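Local coordinates for F5/8 type C domain protein (Bacteroides ovatus, PDB 4ZRX) that is a putative alpha-L-fucosidase, probably removing alpha-L-fucose from glycans with a TIM-barrel domain that is followed by an F5/8 type C domain, at residues Thr45-Phe50 with Val324-Ile329; Asn71-Asp76 with Asp332-Ile337; Gly228-Val233 with Glu286-Ile291. All coordinates share one frame; numbering follows the deposited sequence.

Contact 1 (Thr45-Phe50 with Val324-Ile329); sequences TAFLHF and VLLLNI. With EDO (1,2-ethanediol), chain D.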
loop_
_atom_site.group_PDB
_atom_site.type_symbol
_atom_site.label_atom_id
_atom_site.label_comp_id
_atom_site.label_asym_id
_atom_site.label_seq_id
_atom_site.Cartn_x
_atom_site.Cartn_y
_atom_site.Cartn_z
ATOM N N THR A 45 -4.474 4.725 8.351
ATOM C CA THR A 45 -4.452 3.952 9.565
ATOM C C THR A 45 -3.184 3.104 9.623
ATOM O O THR A 45 -2.529 2.905 8.616
ATOM C CB THR A 45 -5.653 3.049 9.651
ATOM O OG1 THR A 45 -5.745 2.187 8.511
ATOM C CG2 THR A 45 -6.935 3.862 9.694
ATOM N N ALA A 46 -2.866 2.594 10.789
ATOM C CA ALA A 46 -1.631 1.833 10.979
ATOM C C ALA A 46 -1.885 0.403 11.395
ATOM O O ALA A 46 -2.648 0.139 12.331
ATOM C CB ALA A 46 -0.776 2.520 12.009
ATOM N N PHE A 47 -1.211 -0.511 10.725
ATOM C CA PHE A 47 -1.201 -1.943 11.070
ATOM C C PHE A 47 0.029 -2.143 11.957
ATOM O O PHE A 47 1.104 -1.568 11.687
ATOM C CB PHE A 47 -1.030 -2.778 9.804
ATOM C CG PHE A 47 -2.018 -3.896 9.570
ATOM C CD1 PHE A 47 -2.551 -4.664 10.574
ATOM C CD2 PHE A 47 -2.259 -4.282 8.245
ATOM C CE1 PHE A 47 -3.420 -5.742 10.246
ATOM C CE2 PHE A 47 -3.098 -5.323 7.921
ATOM C CZ PHE A 47 -3.677 -6.064 8.939
ATOM N N LEU A 48 -0.118 -2.968 13.009
ATOM C CA LEU A 48 0.958 -3.430 13.825
ATOM C C LEU A 48 1.020 -4.956 13.819
ATOM O O LEU A 48 0.292 -5.637 14.577
ATOM C CB LEU A 48 0.776 -2.919 15.250
ATOM C CG LEU A 48 0.762 -1.408 15.446
ATOM C CD1 LEU A 48 0.167 -1.028 16.821
ATOM C CD2 LEU A 48 2.180 -0.851 15.315
ATOM N N HIS A 49 1.831 -5.524 12.951
ATOM C CA HIS A 49 2.130 -6.941 13.001
ATOM C C HIS A 49 3.217 -7.172 14.033
ATOM O O HIS A 49 4.357 -6.726 13.874
ATOM C CB HIS A 49 2.550 -7.481 11.650
ATOM C CG HIS A 49 1.429 -7.710 10.705
ATOM N ND1 HIS A 49 0.712 -6.688 10.130
ATOM C CD2 HIS A 49 0.954 -8.846 10.168
ATOM C CE1 HIS A 49 -0.197 -7.199 9.328
ATOM N NE2 HIS A 49 -0.048 -8.506 9.318
ATOM N N PHE A 50 2.833 -7.896 15.088
ATOM C CA PHE A 50 3.670 -8.172 16.228
ATOM C C PHE A 50 3.198 -9.472 16.844
ATOM O O PHE A 50 2.005 -9.762 16.936
ATOM C CB PHE A 50 3.568 -7.031 17.228
ATOM C CG PHE A 50 4.534 -7.159 18.368
ATOM C CD1 PHE A 50 5.909 -7.119 18.148
ATOM C CD2 PHE A 50 4.056 -7.273 19.659
ATOM C CE1 PHE A 50 6.792 -7.199 19.208
ATOM C CE2 PHE A 50 4.945 -7.417 20.711
ATOM C CZ PHE A 50 6.313 -7.346 20.503
ATOM N N VAL A 324 -9.057 3.681 1.737
ATOM C CA VAL A 324 -8.311 3.945 2.982
ATOM C C VAL A 324 -6.947 3.284 2.874
ATOM O O VAL A 324 -6.843 2.153 2.339
ATOM C CB VAL A 324 -9.100 3.359 4.206
ATOM C CG1 VAL A 324 -8.252 3.262 5.461
ATOM C CG2 VAL A 324 -10.340 4.235 4.512
ATOM N N LEU A 325 -5.895 3.931 3.386
ATOM C CA LEU A 325 -4.584 3.336 3.414
ATOM C C LEU A 325 -4.281 2.798 4.838
ATOM O O LEU A 325 -4.219 3.591 5.784
ATOM C CB LEU A 325 -3.521 4.318 3.005
ATOM C CG LEU A 325 -2.089 3.900 3.134
ATOM C CD1 LEU A 325 -1.808 2.633 2.329
ATOM C CD2 LEU A 325 -1.136 5.013 2.754
ATOM N N LEU A 326 -4.033 1.491 4.898
ATOM C CA LEU A 326 -3.676 0.817 6.131
ATOM C C LEU A 326 -2.227 0.372 5.988
ATOM O O LEU A 326 -1.925 -0.612 5.259
ATOM C CB LEU A 326 -4.581 -0.386 6.352
ATOM C CG LEU A 326 -4.227 -1.387 7.436
ATOM C CD1 LEU A 326 -4.163 -0.648 8.776
ATOM C CD2 LEU A 326 -5.333 -2.478 7.416
ATOM N N LEU A 327 -1.339 1.140 6.583
ATOM C CA LEU A 327 0.131 0.960 6.434
ATOM C C LEU A 327 0.667 0.239 7.651
ATOM O O LEU A 327 0.483 0.688 8.780
ATOM C CB LEU A 327 0.801 2.279 6.282
ATOM C CG LEU A 327 2.321 2.266 6.115
ATOM C CD1 LEU A 327 2.703 1.588 4.848
ATOM C CD2 LEU A 327 2.932 3.700 6.140
ATOM N N ASN A 328 1.377 -0.861 7.426
ATOM C CA ASN A 328 1.922 -1.646 8.519
ATOM C C ASN A 328 3.307 -1.213 8.904
ATOM O O ASN A 328 4.162 -1.081 8.030
ATOM C CB ASN A 328 2.003 -3.115 8.094
ATOM C CG ASN A 328 2.728 -3.972 9.108
ATOM O OD1 ASN A 328 2.205 -4.286 10.212
ATOM N ND2 ASN A 328 3.975 -4.391 8.749
ATOM N N ILE A 329 3.512 -1.093 10.203
ATOM C CA ILE A 329 4.841 -0.784 10.753
ATOM C C ILE A 329 5.059 -1.793 11.881
ATOM O O ILE A 329 4.330 -1.764 12.902
ATOM C CB ILE A 329 4.935 0.678 11.320
ATOM C CG1 ILE A 329 4.638 1.697 10.194
ATOM C CG2 ILE A 329 6.321 0.900 11.902
ATOM C CD1 ILE A 329 3.267 2.137 10.182
HETATM C C1 EDO D . -2.236 -9.701 7.153
HETATM O O1 EDO D . -1.179 -10.450 7.752
HETATM C C2 EDO D . -1.764 -9.240 5.788
HETATM O O2 EDO D . -1.319 -10.380 5.036
#

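Contact 2 (Asn71-Asp76 with Asp332-Ile337); sequences NPSELD and DRRGLI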
loop_
_atom_site.group_PDB
_atom_site.type_symbol
_atom_site.label_atom_id
_atom_site.label_comp_id
_atom_site.label_asym_id
_atom_site.label_seq_id
_atom_site.Cartn_x
_atom_site.Cartn_y
_atom_site.Cartn_z
ATOM N N ASN A 71 9.517 -12.834 23.794
ATOM C CA ASN A 71 10.146 -12.149 24.899
ATOM C C ASN A 71 10.721 -10.788 24.544
ATOM O O ASN A 71 11.930 -10.598 24.496
ATOM C CB ASN A 71 11.239 -13.040 25.528
ATOM C CG ASN A 71 11.615 -12.566 26.947
ATOM O OD1 ASN A 71 10.901 -11.786 27.570
ATOM N ND2 ASN A 71 12.763 -12.976 27.409
ATOM N N PRO A 72 9.850 -9.820 24.289
ATOM C CA PRO A 72 10.352 -8.478 23.995
ATOM C C PRO A 72 11.169 -7.857 25.079
ATOM O O PRO A 72 10.788 -7.961 26.262
ATOM C CB PRO A 72 9.089 -7.653 23.798
ATOM C CG PRO A 72 8.008 -8.493 24.100
ATOM C CD PRO A 72 8.387 -9.879 24.312
ATOM N N SER A 73 12.322 -7.274 24.725
ATOM C CA SER A 73 13.245 -6.849 25.773
ATOM C C SER A 73 12.872 -5.568 26.482
ATOM O O SER A 73 13.291 -5.388 27.626
ATOM C CB SER A 73 14.664 -6.773 25.236
ATOM O OG SER A 73 14.754 -5.912 24.116
ATOM N N GLU A 74 12.147 -4.644 25.828
ATOM C CA GLU A 74 11.795 -3.382 26.464
ATOM C C GLU A 74 10.538 -2.784 25.840
ATOM O O GLU A 74 10.516 -1.623 25.420
ATOM C CB GLU A 74 12.927 -2.383 26.394
ATOM C CG GLU A 74 13.509 -2.190 25.016
ATOM C CD GLU A 74 14.597 -1.122 24.953
ATOM O OE1 GLU A 74 14.330 0.050 25.306
ATOM O OE2 GLU A 74 15.711 -1.457 24.517
ATOM N N LEU A 75 9.488 -3.577 25.840
ATOM C CA LEU A 75 8.308 -3.224 25.066
ATOM C C LEU A 75 7.752 -1.896 25.582
ATOM O O LEU A 75 7.636 -1.684 26.817
ATOM C CB LEU A 75 7.265 -4.298 25.153
ATOM C CG LEU A 75 6.018 -4.081 24.296
ATOM C CD1 LEU A 75 5.536 -5.394 23.645
ATOM C CD2 LEU A 75 4.895 -3.434 25.058
ATOM N N ASP A 76 7.377 -1.012 24.654
ATOM C CA ASP A 76 6.807 0.268 25.000
ATOM C C ASP A 76 5.757 0.645 23.962
ATOM O O ASP A 76 6.084 1.237 22.901
ATOM C CB ASP A 76 7.921 1.265 25.110
ATOM C CG ASP A 76 7.450 2.641 25.562
ATOM O OD1 ASP A 76 6.244 2.872 25.758
ATOM O OD2 ASP A 76 8.345 3.497 25.655
ATOM N N ASP A 332 9.727 -4.331 16.690
ATOM C CA ASP A 332 10.832 -5.260 16.659
ATOM C C ASP A 332 10.956 -6.148 17.926
ATOM O O ASP A 332 9.999 -6.231 18.730
ATOM C CB ASP A 332 12.104 -4.444 16.381
ATOM C CG ASP A 332 12.554 -3.600 17.526
ATOM O OD1 ASP A 332 12.001 -3.654 18.638
ATOM O OD2 ASP A 332 13.560 -2.867 17.276
ATOM N N ARG A 333 12.105 -6.836 18.074
ATOM C CA ARG A 333 12.277 -7.753 19.221
ATOM C C ARG A 333 12.515 -7.031 20.546
ATOM O O ARG A 333 12.445 -7.653 21.618
ATOM C CB ARG A 333 13.375 -8.761 18.955
ATOM C CG ARG A 333 13.057 -9.672 17.819
ATOM C CD ARG A 333 14.113 -10.753 17.643
ATOM N NE ARG A 333 13.859 -11.507 16.413
ATOM C CZ ARG A 333 14.644 -12.450 15.920
ATOM N NH1 ARG A 333 15.745 -12.811 16.588
ATOM N NH2 ARG A 333 14.317 -13.031 14.761
ATOM N N ARG A 334 12.769 -5.719 20.499
ATOM C CA ARG A 334 12.720 -4.887 21.715
ATOM C C ARG A 334 11.288 -4.578 22.109
ATOM O O ARG A 334 11.015 -4.138 23.221
ATOM C CB ARG A 334 13.470 -3.576 21.498
ATOM C CG ARG A 334 14.904 -3.795 21.151
ATOM C CD ARG A 334 15.567 -2.469 20.820
ATOM N NE ARG A 334 15.095 -1.953 19.539
ATOM C CZ ARG A 334 15.379 -0.757 19.022
ATOM N NH1 ARG A 334 16.213 0.077 19.604
ATOM N NH2 ARG A 334 14.854 -0.423 17.869
ATOM N N GLY A 335 10.343 -4.813 21.194
ATOM C CA GLY A 335 9.001 -4.250 21.352
ATOM C C GLY A 335 8.893 -2.748 21.101
ATOM O O GLY A 335 8.103 -2.057 21.745
ATOM N N LEU A 336 9.642 -2.267 20.120
ATOM C CA LEU A 336 9.696 -0.854 19.746
ATOM C C LEU A 336 9.570 -0.741 18.231
ATOM O O LEU A 336 9.974 -1.638 17.486
ATOM C CB LEU A 336 11.069 -0.291 20.131
ATOM C CG LEU A 336 11.388 -0.212 21.627
ATOM C CD1 LEU A 336 12.852 0.278 21.791
ATOM C CD2 LEU A 336 10.444 0.695 22.284
ATOM N N ILE A 337 9.003 0.370 17.773
ATOM C CA ILE A 337 9.135 0.729 16.344
ATOM C C ILE A 337 10.578 1.128 16.130
ATOM O O ILE A 337 11.135 1.891 16.908
ATOM C CB ILE A 337 8.162 1.850 15.941
ATOM C CG1 ILE A 337 6.720 1.332 16.084
ATOM C CG2 ILE A 337 8.408 2.238 14.476
ATOM C CD1 ILE A 337 5.612 2.437 15.767
HETATM O O HOH W 1 15.736 -7.539 22.037
HETATM O O HOH W 2 16.989 0.245 22.573
#

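Contact 3 (Gly228-Val233 with Glu286-Ile291); sequences GNEKGV and EVDVSI. With EDO (1,2-ethanediol), chain D.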
loop_
_atom_site.group_PDB
_atom_site.type_symbol
_atom_site.label_atom_id
_atom_site.label_comp_id
_atom_site.label_asym_id
_atom_site.label_seq_id
_atom_site.Cartn_x
_atom_site.Cartn_y
_atom_site.Cartn_z
ATOM N N GLY A 228 -7.434 -6.161 -2.845
ATOM C CA GLY A 228 -7.135 -7.286 -3.762
ATOM C C GLY A 228 -5.684 -7.498 -4.011
ATOM O O GLY A 228 -5.309 -8.392 -4.761
ATOM N N ASN A 229 -4.825 -6.692 -3.438
ATOM C CA ASN A 229 -3.345 -6.866 -3.457
ATOM C C ASN A 229 -2.721 -6.329 -2.175
ATOM O O ASN A 229 -3.390 -5.553 -1.461
ATOM C CB ASN A 229 -2.713 -6.211 -4.699
ATOM C CG ASN A 229 -2.703 -4.722 -4.619
ATOM O OD1 ASN A 229 -1.771 -4.146 -4.096
ATOM N ND2 ASN A 229 -3.695 -4.093 -5.155
ATOM N N GLU A 230 -1.430 -6.644 -1.942
ATOM C CA GLU A 230 -0.702 -6.217 -0.700
ATOM C C GLU A 230 0.433 -5.266 -1.073
ATOM O O GLU A 230 1.399 -5.113 -0.291
ATOM C CB GLU A 230 -0.051 -7.458 0.002
ATOM C CG GLU A 230 -1.043 -8.322 0.555
ATOM C CD GLU A 230 -0.504 -9.365 1.541
ATOM O OE1 GLU A 230 0.686 -9.711 1.512
ATOM O OE2 GLU A 230 -1.280 -9.812 2.352
ATOM N N LYS A 231 0.385 -4.699 -2.288
ATOM C CA LYS A 231 1.474 -3.878 -2.758
ATOM C C LYS A 231 1.240 -2.368 -2.567
ATOM O O LYS A 231 2.148 -1.581 -2.834
ATOM C CB LYS A 231 1.677 -4.155 -4.244
ATOM C CG LYS A 231 2.080 -5.592 -4.512
ATOM C CD LYS A 231 3.554 -5.761 -4.390
ATOM C CE LYS A 231 4.048 -7.010 -5.111
ATOM N NZ LYS A 231 4.319 -8.064 -4.127
ATOM N N GLY A 232 0.055 -1.973 -2.105
ATOM C CA GLY A 232 -0.240 -0.549 -1.857
ATOM C C GLY A 232 -0.808 0.193 -3.041
ATOM O O GLY A 232 -0.740 1.434 -3.092
ATOM N N VAL A 233 -1.450 -0.555 -3.946
ATOM C CA VAL A 233 -1.941 0.034 -5.219
ATOM C C VAL A 233 -3.444 -0.138 -5.334
ATOM O O VAL A 233 -3.935 -1.263 -5.373
ATOM C CB VAL A 233 -1.275 -0.604 -6.448
ATOM C CG1 VAL A 233 -1.704 0.148 -7.726
ATOM C CG2 VAL A 233 0.256 -0.489 -6.322
ATOM N N GLU A 286 -10.033 -1.077 1.117
ATOM C CA GLU A 286 -8.962 -0.765 2.000
ATOM C C GLU A 286 -7.681 -1.320 1.402
ATOM O O GLU A 286 -7.577 -2.522 1.092
ATOM C CB GLU A 286 -9.240 -1.400 3.361
ATOM C CG GLU A 286 -8.302 -0.986 4.487
ATOM C CD GLU A 286 -8.596 -1.813 5.747
ATOM O OE1 GLU A 286 -8.376 -3.047 5.726
ATOM O OE2 GLU A 286 -9.096 -1.243 6.736
ATOM N N VAL A 287 -6.696 -0.433 1.249
ATOM C CA VAL A 287 -5.378 -0.767 0.723
ATOM C C VAL A 287 -4.449 -1.055 1.898
ATOM O O VAL A 287 -4.218 -0.175 2.705
ATOM C CB VAL A 287 -4.835 0.381 -0.121
ATOM C CG1 VAL A 287 -3.299 0.210 -0.439
ATOM C CG2 VAL A 287 -5.632 0.536 -1.366
ATOM N N ASP A 288 -3.971 -2.299 2.020
ATOM C CA ASP A 288 -3.075 -2.684 3.080
ATOM C C ASP A 288 -1.678 -2.911 2.509
ATOM O O ASP A 288 -1.522 -3.578 1.481
ATOM C CB ASP A 288 -3.561 -3.886 3.908
ATOM C CG ASP A 288 -3.713 -5.175 3.133
ATOM O OD1 ASP A 288 -4.055 -5.170 1.936
ATOM O OD2 ASP A 288 -3.514 -6.257 3.773
ATOM N N VAL A 289 -0.658 -2.366 3.153
ATOM C CA VAL A 289 0.692 -2.534 2.658
ATOM C C VAL A 289 1.638 -2.359 3.779
ATOM O O VAL A 289 1.345 -1.609 4.723
ATOM C CB VAL A 289 0.957 -1.553 1.466
ATOM C CG1 VAL A 289 0.822 -0.113 1.904
ATOM C CG2 VAL A 289 2.286 -1.792 0.812
ATOM N N SER A 290 2.793 -2.994 3.691
ATOM C CA SER A 290 3.796 -2.793 4.723
ATOM C C SER A 290 4.850 -1.753 4.365
ATOM O O SER A 290 5.157 -1.532 3.212
ATOM C CB SER A 290 4.461 -4.148 5.043
ATOM O OG SER A 290 5.400 -4.051 6.101
ATOM N N ILE A 291 5.337 -1.070 5.370
ATOM C CA ILE A 291 6.505 -0.166 5.227
ATOM C C ILE A 291 7.790 -0.874 4.862
ATOM O O ILE A 291 8.763 -0.212 4.388
ATOM C CB ILE A 291 6.673 0.751 6.451
ATOM C CG1 ILE A 291 7.307 2.065 6.022
ATOM C CG2 ILE A 291 7.435 0.028 7.575
ATOM C CD1 ILE A 291 7.450 3.104 7.190
HETATM C C1 EDO D . -2.236 -9.701 7.153
HETATM O O1 EDO D . -1.179 -10.450 7.752
HETATM C C2 EDO D . -1.764 -9.240 5.788
HETATM O O2 EDO D . -1.319 -10.380 5.036
HETATM O O HOH W 3 -2.367 -3.048 -1.057
HETATM O O HOH W 4 3.210 -5.053 1.730
HETATM O O HOH W 5 -3.571 -8.557 2.812
#

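Contact 1 (Thr45-Phe50 with Val324-Ile329)
Thr45 and Phe47 of strand 44-48 hydrogen-bond to strand 324-328 and to Ile329 just beyond it, as neighbours in a parallel ladder. Thr45 N meets Leu325 O at 2.8 Å, and Ile329 N meets Phe47 O at 2.9 Å. The tight side of the ladder carries Thr45, Phe47, Leu326 and Asn328. With CG of Leu326 anti to its backbone N (chi1 169°), the isobutyl group forks across the strand gap: Leu326 CD1 presses on Thr45 OG1 at 3.3 Å, while Leu326 CD2 sits over one face of the Phe47 ring, 4.0 Å from its centroid, as a CH-pi contact. His49 CE1 covers the opposite face of that ring. On the other face of the sheet, which carries Ala46 and Leu327, the packing is slacker. Ala46 CB and Ile329 CD1 are 4.5 Å apart, and both residues lean on Leu84 of helix 77-86.

Past the last bridge, the Asn328 carboxamide stands perpendicular to the imidazole of His49. Its OD1 takes His49 ND1 at 2.8 Å, from above the amide plane, and also His49 N, nearly along the C=O axis. Asn328 ND2 is held by Trp295 O and Ser290 OG. His49 NE2 lies 2.7 Å from O1 of a bound 1,2-ethanediol, probably from the crystallisation liquor. Donation from ND1 to the held amide helps fix the ring's rotation, with NE2 turned to the diol.

Contact 2 (Asn71-Asp76 with Asp332-Ile337)
Gly335 O is gripped twice: by Asp76 N at 3.2 Å, in a nearly straight bond (167°), and by the indole NE1 of Trp80. It is the last of three consecutive carbonyls that 332-337 offers to 71-76. Arg333 O receives Ser73 N on a lone pair, and Arg334 O receives Glu74 N at 2.9 Å. All the N-H groups come from one side of the contact and all the acceptors from the other. Gly335, at positive phi (73°) and with no side chain, lets its CA come within 3.9 Å of Leu75 CA.

The accepting loop is a type I turn from Asp332 to Gly335, braced by a carboxylate. Asp332 OD1 takes Leu336 N, while Asp332 OD2 is clasped side-on by NE and NH2 of Arg334, the NH2 salt bridge measuring 2.8 Å. Arg334 NH1 is engaged in turn by Glu339.

Around the Arg334 side chain three residues pack. Glu74 runs beside Arg334, pointing the same way, with its CG 3.8 Å from Arg334 CB. The two charged planes are nearly perpendicular, and a water joins Glu74 OE2 to Arg334 NH1 in place of a direct ion pair. Leu336 CD1 lies over one guanidinium face, toward its rim, and 3.8 Å from Glu74 OE1; its other methyl, CD2, rests on Asp76 CB. Ser73 OG lies 3.3 Å from Arg334 CA, beside the root of that chain.

The loop holding Asp332 leads into helix 339-356, and Asp76 is the N-cap of helix 77-86. The arrangement is that of beta-alpha loops of a TIM barrel, laced together beyond the neighbouring strands 44-48 and 324-328.

Contact 3 (Gly228-Val233 with Glu286-Ile291)
Val287 and Val289 of strand 279-290 point toward Gly232, whereas Asp288 between them is turned to the other side of the strand, where Glu230 hangs alongside. The valines form the apolar half of the contact. Val287 CG1, anti to its own backbone N (chi1 167°), touches Gly232 CA at 3.5 Å. Val289 places CG1 in the crowded position between its backbone N and carbonyl carbon, which sends CG2 along the loop to within 3.6 Å of Glu230 O. Gly232, at positive phi (89°), brings bare backbone to meet both side chains.

No direct hydrogen bond crosses between the segments; waters do the joining. One water accepts from Gly232 N and lies 2.7 Å from Asp288 O and equally near Asn229 O. Another accepts from Ser290 N and donates to Glu230 O, so that the two backbones are joined through water while the valines touch the loop directly. The loop also keeps its own shape: Asn229 OD1 takes Lys231 N at 2.9 Å, an Asx turn, and the same carboxamide sends ND2 to Val233 O in an almost straight bond (171°).

On the polar half, the carboxylates of Glu230 and Asp288 approach without touching, Glu230 OE2 being 4.4 Å from Asp288 OD2. A water between them donates to both oxygens. The other oxygens have indole donors: Trp295 NE1 to Glu230 OE1 and Trp226 NE1 to Asp288 OD1. Glu230 OE2 also accepts from O2 of 1,2-ethanediol at 2.7 Å. Glu230 and, through water, Asp288 thus present an acceptor-rich surface, with Glu230 taking a diol hydroxyl; this is consistent with a sugar-binding pocket.

In the fold
Contacts 1 and 3 share the barrel sheet. Their centres are about 10 Å apart, and strand 324-328 adjoins strand 279-290, with Leu326 N 2.8 Å from Val287 O in a probable hydrogen bond. They also meet at the same 1,2-ethanediol, which His98 binds as well; this site may mark the substrate pocket. Contact 2 sits about 17 Å from contact 1, centre to centre, in the loops that follow both strands of contact 1. Phe50 links the two, its CE2 lying 3.6 Å from Leu75 CD1. Contacts 2 and 3 do not touch: their centres are about 25 Å apart and their nearest atoms about 7 Å.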